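Local atomic coordinates of choline binding protein A (Lactobacillus salivarius str. Ren, PDB entry 5GT1), a protein that is probably an S-layer-associated protein involved in adhesion to intestinal epithelial cells, and carries a zinc-binding domain of the M23 peptidase family, the part described here. Residues 68-73 with 128-133; 97-102 with 140-145; 104-109 with 133-138. All coordinates share one frame; numbering follows the deposited sequence.

In the fold
Interaction 3 holds H137, which with H57 and D61 binds the zinc ion, so it forms part of the metal site. Interaction 2 continues the same antiparallel pair, strands 101-108 and 135-141, away from the metal: the centres of interactions 2 and 3 are about 19 Å apart, and the I140 side chain is about 12 Å from the zinc. Interaction 1 lies on the other flank, its centre about 8 Å from that of interaction 3, with which it shares T133; there D132 N probably donates to A107 O, 3.0 Å away. The R131 side chain is about 8 Å from that of D61. Interactions 1 and 2, centres about 22 Å apart, do not touch.

Interaction 1. Residues 68-73 with 128-133; sequences PGSAVH and IGYRDT. With ACT (acetate ion), chain C.
R131 reaches back alongside the 68-73 segment to G69 and meets the segment twice, once with its backbone and once with its guanidinium group. The backbone contact is a hydrogen bond from R131 N to S70 O, 2.9 Å long. At the other end, R131 NH2 donates to G69 O across 2.9 Å, and the oxygen sits 24° out of the guanidinium plane, so the grip is tilted rather than flat. A bend at chi3 (53°) in an otherwise extended chain turns the group toward G69. A water accepts from R131 NE and donates to both G69 O and R131 O, tying the arginine to its own backbone and to the loop.

The Y130 ring lies against S70 and A71. S70 OG stands at the ring edge, in its plane, 3.4 Å from Y130 CD1, while A71 CB approaches Y130 CE1 obliquely at 3.7 Å. Beyond them, V72 is held through its backbone: V72 N donates to G129 O at 2.7 Å, and I128 N to V72 O at 2.7 Å. On the other side of the ribbon from A71 and Y130, V72 CG2 packs on R131 CB at 4.0 Å. An acetate, probably from the crystallisation liquor, accepts a hydrogen bond from S70 N through OXT at 3.1 Å, though its placement, too close to neighbouring atoms, is doubtful.

What positions R131 lies partly outside: NH2 also donates to H67 O, NH1 makes a weak bond to F62 O, and F29 offers a cation-pi contact. The pairing is a small two-stranded antiparallel sheet, strands 71-73 and 127-130; the short segments 71-73 and 128-130 run 157° apart. It rests against strand 101-108, where Y104 and F108 touch V72, F108 touches I128 and A107 touches R131.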
loop_
_atom_site.group_PDB
_atom_site.type_symbol
_atom_site.label_atom_id
_atom_site.label_comp_id
_atom_site.label_asym_id
_atom_site.label_seq_id
_atom_site.Cartn_x
_atom_site.Cartn_y
_atom_site.Cartn_z
ATOM N N PRO A 68 -1.888 14.465 -2.980
ATOM C CA PRO A 68 -2.860 14.595 -4.062
ATOM C C PRO A 68 -2.433 13.870 -5.329
ATOM O O PRO A 68 -1.241 13.657 -5.579
ATOM C CB PRO A 68 -2.961 16.126 -4.292
ATOM C CG PRO A 68 -1.702 16.691 -3.716
ATOM C CD PRO A 68 -1.303 15.772 -2.594
ATOM N N GLY A 69 -3.429 13.440 -6.092
ATOM C CA GLY A 69 -3.188 12.798 -7.367
ATOM C C GLY A 69 -4.314 11.836 -7.663
ATOM O O GLY A 69 -5.086 11.490 -6.783
ATOM N N SER A 70 -4.419 11.423 -8.913
ATOM C CA SER A 70 -5.467 10.508 -9.308
ATOM C C SER A 70 -4.911 9.106 -9.515
ATOM O O SER A 70 -5.328 8.165 -8.831
ATOM C CB SER A 70 -6.175 11.030 -10.568
ATOM O OG SER A 70 -7.269 10.182 -10.888
ATOM N N ALA A 71 -3.965 8.960 -10.440
ATOM C CA ALA A 71 -3.369 7.659 -10.728
ATOM C C ALA A 71 -2.532 7.185 -9.534
ATOM O O ALA A 71 -1.738 7.955 -8.969
ATOM C CB ALA A 71 -2.504 7.734 -11.981
ATOM N N VAL A 72 -2.743 5.931 -9.138
ATOM C CA VAL A 72 -1.935 5.280 -8.106
ATOM C C VAL A 72 -0.810 4.524 -8.812
ATOM O O VAL A 72 -1.075 3.591 -9.566
ATOM C CB VAL A 72 -2.775 4.286 -7.274
ATOM C CG1 VAL A 72 -1.876 3.526 -6.288
ATOM C CG2 VAL A 72 -3.896 5.028 -6.536
ATOM N N HIS A 73 0.435 4.935 -8.564
ATOM C CA HIS A 73 1.614 4.359 -9.239
ATOM C C HIS A 73 2.230 3.271 -8.407
ATOM O O HIS A 73 2.398 3.437 -7.196
ATOM C CB HIS A 73 2.661 5.451 -9.496
ATOM C CG HIS A 73 2.239 6.470 -10.536
ATOM N ND1 HIS A 73 1.439 7.523 -10.242
ATOM C CD2 HIS A 73 2.520 6.556 -11.892
ATOM C CE1 HIS A 73 1.225 8.257 -11.361
ATOM N NE2 HIS A 73 1.880 7.664 -12.373
ATOM N N ILE A 128 -1.655 1.399 -11.041
ATOM C CA ILE A 128 -2.472 0.324 -10.451
ATOM C C ILE A 128 -3.961 0.587 -10.701
ATOM O O ILE A 128 -4.751 -0.335 -10.997
ATOM C CB ILE A 128 -2.228 0.220 -8.923
ATOM C CG1 ILE A 128 -0.745 -0.101 -8.631
ATOM C CG2 ILE A 128 -3.172 -0.802 -8.268
ATOM C CD1 ILE A 128 -0.260 -1.410 -9.212
ATOM N N GLY A 129 -4.330 1.853 -10.571
ATOM C CA GLY A 129 -5.700 2.286 -10.735
ATOM C C GLY A 129 -5.807 3.726 -10.316
ATOM O O GLY A 129 -4.776 4.400 -10.131
ATOM N N TYR A 130 -7.046 4.198 -10.148
ATOM C CA TYR A 130 -7.322 5.613 -9.875
ATOM C C TYR A 130 -8.011 5.761 -8.527
ATOM O O TYR A 130 -9.037 5.139 -8.281
ATOM C CB TYR A 130 -8.158 6.225 -11.022
ATOM C CG TYR A 130 -7.342 6.252 -12.283
ATOM C CD1 TYR A 130 -6.606 7.377 -12.615
ATOM C CD2 TYR A 130 -7.223 5.101 -13.093
ATOM C CE1 TYR A 130 -5.796 7.398 -13.745
ATOM C CE2 TYR A 130 -6.412 5.115 -14.227
ATOM C CZ TYR A 130 -5.712 6.265 -14.540
ATOM O OH TYR A 130 -4.913 6.290 -15.650
ATOM N N ARG A 131 -7.425 6.568 -7.651
ATOM C CA ARG A 131 -7.994 6.788 -6.323
ATOM C C ARG A 131 -9.170 7.752 -6.447
ATOM O O ARG A 131 -9.020 8.869 -6.936
ATOM C CB ARG A 131 -6.951 7.367 -5.350
ATOM C CG ARG A 131 -7.489 7.649 -3.950
ATOM C CD ARG A 131 -6.455 8.369 -3.074
ATOM N NE ARG A 131 -5.921 9.583 -3.710
ATOM C CZ ARG A 131 -4.847 10.261 -3.296
ATOM N NH1 ARG A 131 -4.162 9.883 -2.216
ATOM N NH2 ARG A 131 -4.454 11.337 -3.967
ATOM N N ASP A 132 -10.327 7.329 -5.978
ATOM C CA ASP A 132 -11.466 8.238 -5.939
ATOM C C ASP A 132 -12.071 8.300 -4.540
ATOM O O ASP A 132 -13.179 8.799 -4.365
ATOM C CB ASP A 132 -12.518 7.836 -6.979
ATOM C CG ASP A 132 -13.087 6.454 -6.732
ATOM O OD1 ASP A 132 -14.157 6.158 -7.316
ATOM O OD2 ASP A 132 -12.483 5.659 -5.970
ATOM N N THR A 133 -11.341 7.786 -3.553
ATOM C CA THR A 133 -11.762 7.861 -2.165
ATOM C C THR A 133 -10.819 8.825 -1.446
ATOM O O THR A 133 -9.926 9.400 -2.064
ATOM C CB THR A 133 -11.692 6.489 -1.465
ATOM O OG1 THR A 133 -10.324 6.086 -1.352
ATOM C CG2 THR A 133 -12.499 5.413 -2.219
HETATM C C ACT C . -0.990 10.988 -10.626
HETATM O O ACT C . -0.135 10.776 -11.521
HETATM O OXT ACT C . -2.063 11.569 -10.896
HETATM C CH3 ACT C . -0.806 10.479 -9.239
HETATM O O HOH W 1 -7.598 11.014 -5.458
HETATM O O HOH W 2 -9.250 9.858 -9.506
#

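Interaction 2. Residues 97-102 with 140-145; sequences SDEYTF and ITRETN
R142 overlaps Y100: the CE1 atom of the Y100 ring sits 3.8 Å above the R142 guanidinium plane, over its centre. The two side chains run alongside each other, pointing the same way, but the ring is turned 43° from the guanidinium, so the overlap is not a parallel stack. E99 lies alongside R142 as well, its extended chain bringing the carboxylate to the guanidinium edge in a salt bridge. The modelled separation of E99 OE1 and R142 NH1, 2.4 Å, is very short, and its exact length is doubtful.

I140 divides its branches between two rings. Its CG2 comes obliquely to Y100 CD1 at 3.8 Å, while CG1 touches F102 CD1 at 3.7 Å, with the I140 and F102 side chains running in the same direction. L166 of helix 163-173 packs on both Y100 and I140.

Behind these side chains, strands 101-108 and 135-141 pair antiparallel within the main sheet of the M23 domain. T101 and T141 form a hydrogen-bonded pair, T101 N to T141 O at 2.7 Å and T141 N to T101 O at 3.0 Å; F102 and I140 are the next, non-hydrogen-bonded pair.

On the T101 and T141 face, a chi1 of -56° swings T101 OG1 opposite its own carbonyl carbon and toward the turn, where it donates to E143 O across 2.7 Å, tilted 22° from the carbonyl plane. R96 NH1 and a water shared with T144 O also bond to this hydroxyl. T141 OG1 has T159 O as an outside partner and accepts from E143 N, an ST turn. E143 OE2 then takes N145 N at 3.0 Å on its anti lone pair, just where N145 caps helix 146-151 through a bond to K148 N.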
loop_
_atom_site.group_PDB
_atom_site.type_symbol
_atom_site.label_atom_id
_atom_site.label_comp_id
_atom_site.label_asym_id
_atom_site.label_seq_id
_atom_site.Cartn_x
_atom_site.Cartn_y
_atom_site.Cartn_z
ATOM N N SER A 97 6.401 -9.399 -5.584
ATOM C CA SER A 97 7.733 -9.394 -6.185
ATOM C C SER A 97 8.520 -10.598 -5.638
ATOM O O SER A 97 7.935 -11.487 -5.018
ATOM C CB SER A 97 8.456 -8.079 -5.884
ATOM O OG SER A 97 8.770 -7.963 -4.506
ATOM N N ASP A 98 9.833 -10.632 -5.846
ATOM C CA ASP A 98 10.623 -11.771 -5.355
ATOM C C ASP A 98 10.574 -11.892 -3.836
ATOM O O ASP A 98 10.471 -12.992 -3.288
ATOM C CB ASP A 98 12.067 -11.668 -5.837
ATOM C CG ASP A 98 12.261 -12.288 -7.214
ATOM O OD1 ASP A 98 13.013 -11.703 -8.035
ATOM O OD2 ASP A 98 11.652 -13.358 -7.472
ATOM N N GLU A 99 10.608 -10.744 -3.168
ATOM C CA GLU A 99 10.762 -10.660 -1.727
ATOM C C GLU A 99 9.480 -10.207 -1.008
ATOM O O GLU A 99 9.248 -10.562 0.151
ATOM C CB GLU A 99 11.896 -9.669 -1.447
ATOM C CG GLU A 99 12.651 -9.862 -0.146
ATOM C CD GLU A 99 13.887 -8.963 -0.026
ATOM O OE1 GLU A 99 14.497 -8.940 1.065
ATOM O OE2 GLU A 99 14.265 -8.278 -1.005
ATOM N N TYR A 100 8.640 -9.435 -1.696
ATOM C CA TYR A 100 7.556 -8.723 -0.998
ATOM C C TYR A 100 6.175 -8.901 -1.592
ATOM O O TYR A 100 6.017 -9.062 -2.804
ATOM C CB TYR A 100 7.861 -7.221 -0.935
ATOM C CG TYR A 100 9.121 -6.841 -0.185
ATOM C CD1 TYR A 100 9.182 -6.924 1.211
ATOM C CD2 TYR A 100 10.243 -6.358 -0.874
ATOM C CE1 TYR A 100 10.340 -6.554 1.895
ATOM C CE2 TYR A 100 11.398 -5.980 -0.198
ATOM C CZ TYR A 100 11.440 -6.082 1.180
ATOM O OH TYR A 100 12.582 -5.709 1.848
ATOM N N THR A 101 5.174 -8.841 -0.716
ATOM C CA THR A 101 3.788 -8.698 -1.126
ATOM C C THR A 101 3.344 -7.267 -0.822
ATOM O O THR A 101 3.457 -6.801 0.324
ATOM C CB THR A 101 2.892 -9.682 -0.359
ATOM O OG1 THR A 101 3.370 -11.025 -0.558
ATOM C CG2 THR A 101 1.444 -9.567 -0.828
ATOM N N PHE A 102 2.859 -6.576 -1.855
ATOM C CA PHE A 102 2.344 -5.212 -1.743
ATOM C C PHE A 102 0.826 -5.251 -1.827
ATOM O O PHE A 102 0.272 -5.875 -2.734
ATOM C CB PHE A 102 2.901 -4.358 -2.896
ATOM C CG PHE A 102 4.412 -4.325 -2.960
ATOM C CD1 PHE A 102 5.124 -3.289 -2.360
ATOM C CD2 PHE A 102 5.126 -5.318 -3.657
ATOM C CE1 PHE A 102 6.518 -3.261 -2.421
ATOM C CE2 PHE A 102 6.504 -5.297 -3.721
ATOM C CZ PHE A 102 7.205 -4.271 -3.107
ATOM N N ILE A 140 2.842 -3.571 3.116
ATOM C CA ILE A 140 3.939 -4.382 2.602
ATOM C C ILE A 140 4.285 -5.481 3.609
ATOM O O ILE A 140 4.434 -5.199 4.803
ATOM C CB ILE A 140 5.198 -3.530 2.278
ATOM C CG1 ILE A 140 4.849 -2.417 1.269
ATOM C CG2 ILE A 140 6.294 -4.429 1.691
ATOM C CD1 ILE A 140 6.004 -1.473 0.961
ATOM N N THR A 141 4.424 -6.717 3.120
ATOM C CA THR A 141 4.755 -7.861 3.978
ATOM C C THR A 141 5.649 -8.815 3.217
ATOM O O THR A 141 5.549 -8.919 1.990
ATOM C CB THR A 141 3.473 -8.590 4.495
ATOM O OG1 THR A 141 3.837 -9.706 5.332
ATOM C CG2 THR A 141 2.609 -9.115 3.339
ATOM N N ARG A 142 6.537 -9.526 3.916
ATOM C CA ARG A 142 7.247 -10.626 3.232
ATOM C C ARG A 142 6.369 -11.869 3.093
ATOM O O ARG A 142 6.639 -12.734 2.241
ATOM C CB ARG A 142 8.563 -10.982 3.923
ATOM C CG ARG A 142 9.631 -9.925 3.743
ATOM C CD ARG A 142 10.931 -10.371 4.381
ATOM N NE ARG A 142 11.708 -9.201 4.766
ATOM C CZ ARG A 142 12.704 -8.701 4.049
ATOM N NH1 ARG A 142 13.055 -9.288 2.911
ATOM N NH2 ARG A 142 13.357 -7.628 4.476
ATOM N N GLU A 143 5.322 -11.949 3.919
ATOM C CA GLU A 143 4.392 -13.090 3.906
ATOM C C GLU A 143 3.806 -13.291 2.513
ATOM O O GLU A 143 3.419 -12.336 1.827
ATOM C CB GLU A 143 3.285 -12.922 4.958
ATOM C CG GLU A 143 2.215 -14.019 4.984
ATOM C CD GLU A 143 2.777 -15.405 5.284
ATOM O OE1 GLU A 143 3.331 -15.585 6.396
ATOM O OE2 GLU A 143 2.678 -16.303 4.400
ATOM N N THR A 144 3.738 -14.556 2.120
ATOM C CA THR A 144 3.374 -14.952 0.792
ATOM C C THR A 144 1.853 -15.226 0.732
ATOM O O THR A 144 1.208 -15.006 -0.289
ATOM C CB THR A 144 4.281 -16.145 0.398
ATOM O OG1 THR A 144 4.951 -15.867 -0.834
ATOM C CG2 THR A 144 3.539 -17.445 0.343
ATOM N N ASN A 145 1.288 -15.658 1.857
ATOM C CA ASN A 145 -0.149 -15.884 2.002
ATOM C C ASN A 145 -0.772 -14.580 2.478
ATOM O O ASN A 145 -0.679 -14.246 3.657
ATOM C CB ASN A 145 -0.386 -17.003 3.030
ATOM C CG ASN A 145 -1.856 -17.340 3.231
ATOM O OD1 ASN A 145 -2.756 -16.594 2.845
ATOM N ND2 ASN A 145 -2.105 -18.493 3.846
HETATM O O HOH W 3 9.706 -13.220 0.989
HETATM O O HOH W 4 1.873 -12.987 -2.034
#

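Interaction 3. Residues 104-109 with 133-138. With ZN (zinc ion), chain B.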
loop_
_atom_site.group_PDB
_atom_site.type_symbol
_atom_site.label_atom_id
_atom_site.label_comp_id
_atom_site.label_asym_id
_atom_site.label_seq_id
_atom_site.Cartn_x
_atom_site.Cartn_y
_atom_site.Cartn_z
ATOM N N TYR A 104 -2.435 -2.755 -2.228
ATOM C CA TYR A 104 -2.978 -1.418 -2.466
ATOM C C TYR A 104 -4.467 -1.500 -2.177
ATOM O O TYR A 104 -5.202 -2.200 -2.878
ATOM C CB TYR A 104 -2.769 -0.971 -3.928
ATOM C CG TYR A 104 -1.327 -0.959 -4.377
ATOM C CD1 TYR A 104 -0.607 0.244 -4.444
ATOM C CD2 TYR A 104 -0.674 -2.143 -4.736
ATOM C CE1 TYR A 104 0.730 0.259 -4.854
ATOM C CE2 TYR A 104 0.659 -2.134 -5.135
ATOM C CZ TYR A 104 1.351 -0.926 -5.181
ATOM O OH TYR A 104 2.674 -0.918 -5.592
ATOM N N GLN A 105 -4.929 -0.795 -1.156
ATOM C CA GLN A 105 -6.323 -0.959 -0.740
ATOM C C GLN A 105 -6.973 0.397 -0.451
ATOM O O GLN A 105 -6.279 1.425 -0.378
ATOM C CB GLN A 105 -6.389 -1.866 0.495
ATOM C CG GLN A 105 -5.832 -1.205 1.750
ATOM C CD GLN A 105 -5.729 -2.149 2.923
ATOM O OE1 GLN A 105 -5.105 -3.204 2.824
ATOM N NE2 GLN A 105 -6.331 -1.761 4.059
ATOM N N GLU A 106 -8.303 0.376 -0.312
ATOM C CA GLU A 106 -9.134 1.524 0.079
ATOM C C GLU A 106 -9.214 2.718 -0.876
ATOM O O GLU A 106 -10.080 3.589 -0.718
ATOM C CB GLU A 106 -8.799 1.960 1.503
ATOM C CG GLU A 106 -9.115 0.857 2.510
ATOM C CD GLU A 106 -8.711 1.255 3.894
ATOM O OE1 GLU A 106 -9.452 2.069 4.515
ATOM O OE2 GLU A 106 -7.652 0.775 4.349
ATOM N N ALA A 107 -8.342 2.745 -1.878
ATOM C CA ALA A 107 -8.289 3.856 -2.832
ATOM C C ALA A 107 -9.401 3.808 -3.885
ATOM O O ALA A 107 -9.675 4.810 -4.537
ATOM C CB ALA A 107 -6.942 3.861 -3.546
ATOM N N PHE A 108 -9.992 2.633 -4.079
ATOM C CA PHE A 108 -10.830 2.384 -5.256
ATOM C C PHE A 108 -12.279 2.091 -4.829
ATOM O O PHE A 108 -12.551 1.064 -4.197
ATOM C CB PHE A 108 -10.238 1.235 -6.083
ATOM C CG PHE A 108 -8.722 1.258 -6.165
ATOM C CD1 PHE A 108 -8.065 2.239 -6.910
ATOM C CD2 PHE A 108 -7.950 0.311 -5.479
ATOM C CE1 PHE A 108 -6.674 2.275 -6.971
ATOM C CE2 PHE A 108 -6.554 0.331 -5.553
ATOM C CZ PHE A 108 -5.919 1.316 -6.296
ATOM N N SER A 109 -13.194 3.020 -5.138
ATOM C CA SER A 109 -14.595 2.889 -4.701
ATOM C C SER A 109 -15.295 1.723 -5.405
ATOM O O SER A 109 -16.303 1.234 -4.926
ATOM C CB SER A 109 -15.378 4.189 -4.908
ATOM O OG SER A 109 -15.603 4.427 -6.293
ATOM N N THR A 133 -11.341 7.786 -3.553
ATOM C CA THR A 133 -11.762 7.861 -2.165
ATOM C C THR A 133 -10.819 8.825 -1.446
ATOM O O THR A 133 -9.926 9.400 -2.064
ATOM C CB THR A 133 -11.692 6.489 -1.465
ATOM O OG1 THR A 133 -10.324 6.086 -1.352
ATOM C CG2 THR A 133 -12.499 5.413 -2.219
ATOM N N SER A 134 -10.987 8.964 -0.135
ATOM C CA SER A 134 -10.154 9.896 0.612
ATOM C C SER A 134 -8.699 9.440 0.776
ATOM O O SER A 134 -7.852 10.254 1.130
ATOM C CB SER A 134 -10.761 10.160 1.986
ATOM O OG SER A 134 -10.740 8.967 2.742
ATOM N N HIS A 135 -8.409 8.151 0.572
ATOM C CA HIS A 135 -7.014 7.667 0.737
ATOM C C HIS A 135 -6.714 6.339 0.130
ATOM O O HIS A 135 -7.612 5.509 -0.108
ATOM C CB HIS A 135 -6.606 7.621 2.215
ATOM C CG HIS A 135 -7.305 6.540 2.994
ATOM N ND1 HIS A 135 -8.633 6.567 3.238
ATOM C CD2 HIS A 135 -6.817 5.372 3.579
ATOM C CE1 HIS A 135 -8.982 5.472 3.948
ATOM N NE2 HIS A 135 -7.869 4.742 4.158
ATOM N N LEU A 136 -5.426 6.160 -0.149
ATOM C CA LEU A 136 -4.844 4.876 -0.446
ATOM C C LEU A 136 -4.190 4.397 0.838
ATOM O O LEU A 136 -3.507 5.168 1.510
ATOM C CB LEU A 136 -3.766 5.031 -1.530
ATOM C CG LEU A 136 -2.764 3.872 -1.686
ATOM C CD1 LEU A 136 -3.432 2.680 -2.362
ATOM C CD2 LEU A 136 -1.537 4.318 -2.478
ATOM N N HIS A 137 -4.404 3.129 1.176
ATOM C CA HIS A 137 -3.601 2.447 2.188
ATOM C C HIS A 137 -2.699 1.455 1.487
ATOM O O HIS A 137 -3.166 0.581 0.725
ATOM C CB HIS A 137 -4.525 1.771 3.215
ATOM C CG HIS A 137 -3.833 0.828 4.176
ATOM N ND1 HIS A 137 -3.796 1.051 5.512
ATOM C CD2 HIS A 137 -3.190 -0.399 3.962
ATOM C CE1 HIS A 137 -3.145 0.028 6.118
ATOM N NE2 HIS A 137 -2.781 -0.862 5.173
ATOM N N LEU A 138 -1.397 1.588 1.733
ATOM C CA LEU A 138 -0.393 0.681 1.182
ATOM C C LEU A 138 0.157 -0.203 2.298
ATOM O O LEU A 138 0.567 0.304 3.334
ATOM C CB LEU A 138 0.749 1.470 0.534
ATOM C CG LEU A 138 1.946 0.658 0.013
ATOM C CD1 LEU A 138 1.577 -0.262 -1.157
ATOM C CD2 LEU A 138 3.069 1.613 -0.391
HETATM ZN ZN ZN B . -4.609 2.527 6.704
HETATM O O HOH W 5 -6.527 2.711 5.767
HETATM O O HOH W 6 -5.833 0.950 7.822
HETATM O O HOH W 7 -6.331 3.779 8.049
#
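Q105 lays its amide over one face of the H137 ring, NE2 standing 3.4 Å above the ring plane of H137 and offset toward the rim. Amide and imidazole planes are 23° apart. The amide is held in this orientation by a bond from Q105 NE2 to E106 OE2, 2.9 Å long and nearly in the amide plane.

Metal bonding uses ND1 of the same H137 ring, at 2.1 Å from the zinc ion. H57, D61 and three waters complete the site. One of these waters donates to E106 OE2 at 2.7 Å and is also hydrogen-bonded to H135 NE2. H135, L136 and H137 fit the HxH signature of M23 peptidases, whose second histidine is a zinc ligand, as here. H135 NE2 also makes a weak bond to E106 OE1 at 3.1 Å, the carboxylate turned 81° against the ring.

Among the backbone bonds, Q105 and H137 form a hydrogen-bonded antiparallel pair, with Q105 N to H137 O at 2.9 Å. The chain turns a corner just beyond, at E106 and A107. A side-chain bond closes this corner: T133 OG1 donates to E106 O at 2.6 Å.

On the face carrying Y104 and L138 the contacts are apolar. L138 CD1 sits over the Y104 ring, 4.0 Å from its centroid and 18° off the normal, a CH-pi contact. L136 CD1 meets Y104 CB and, beside this face at the corner, A107 CB; V72 of strand 71-73 packs on Y104 and L136.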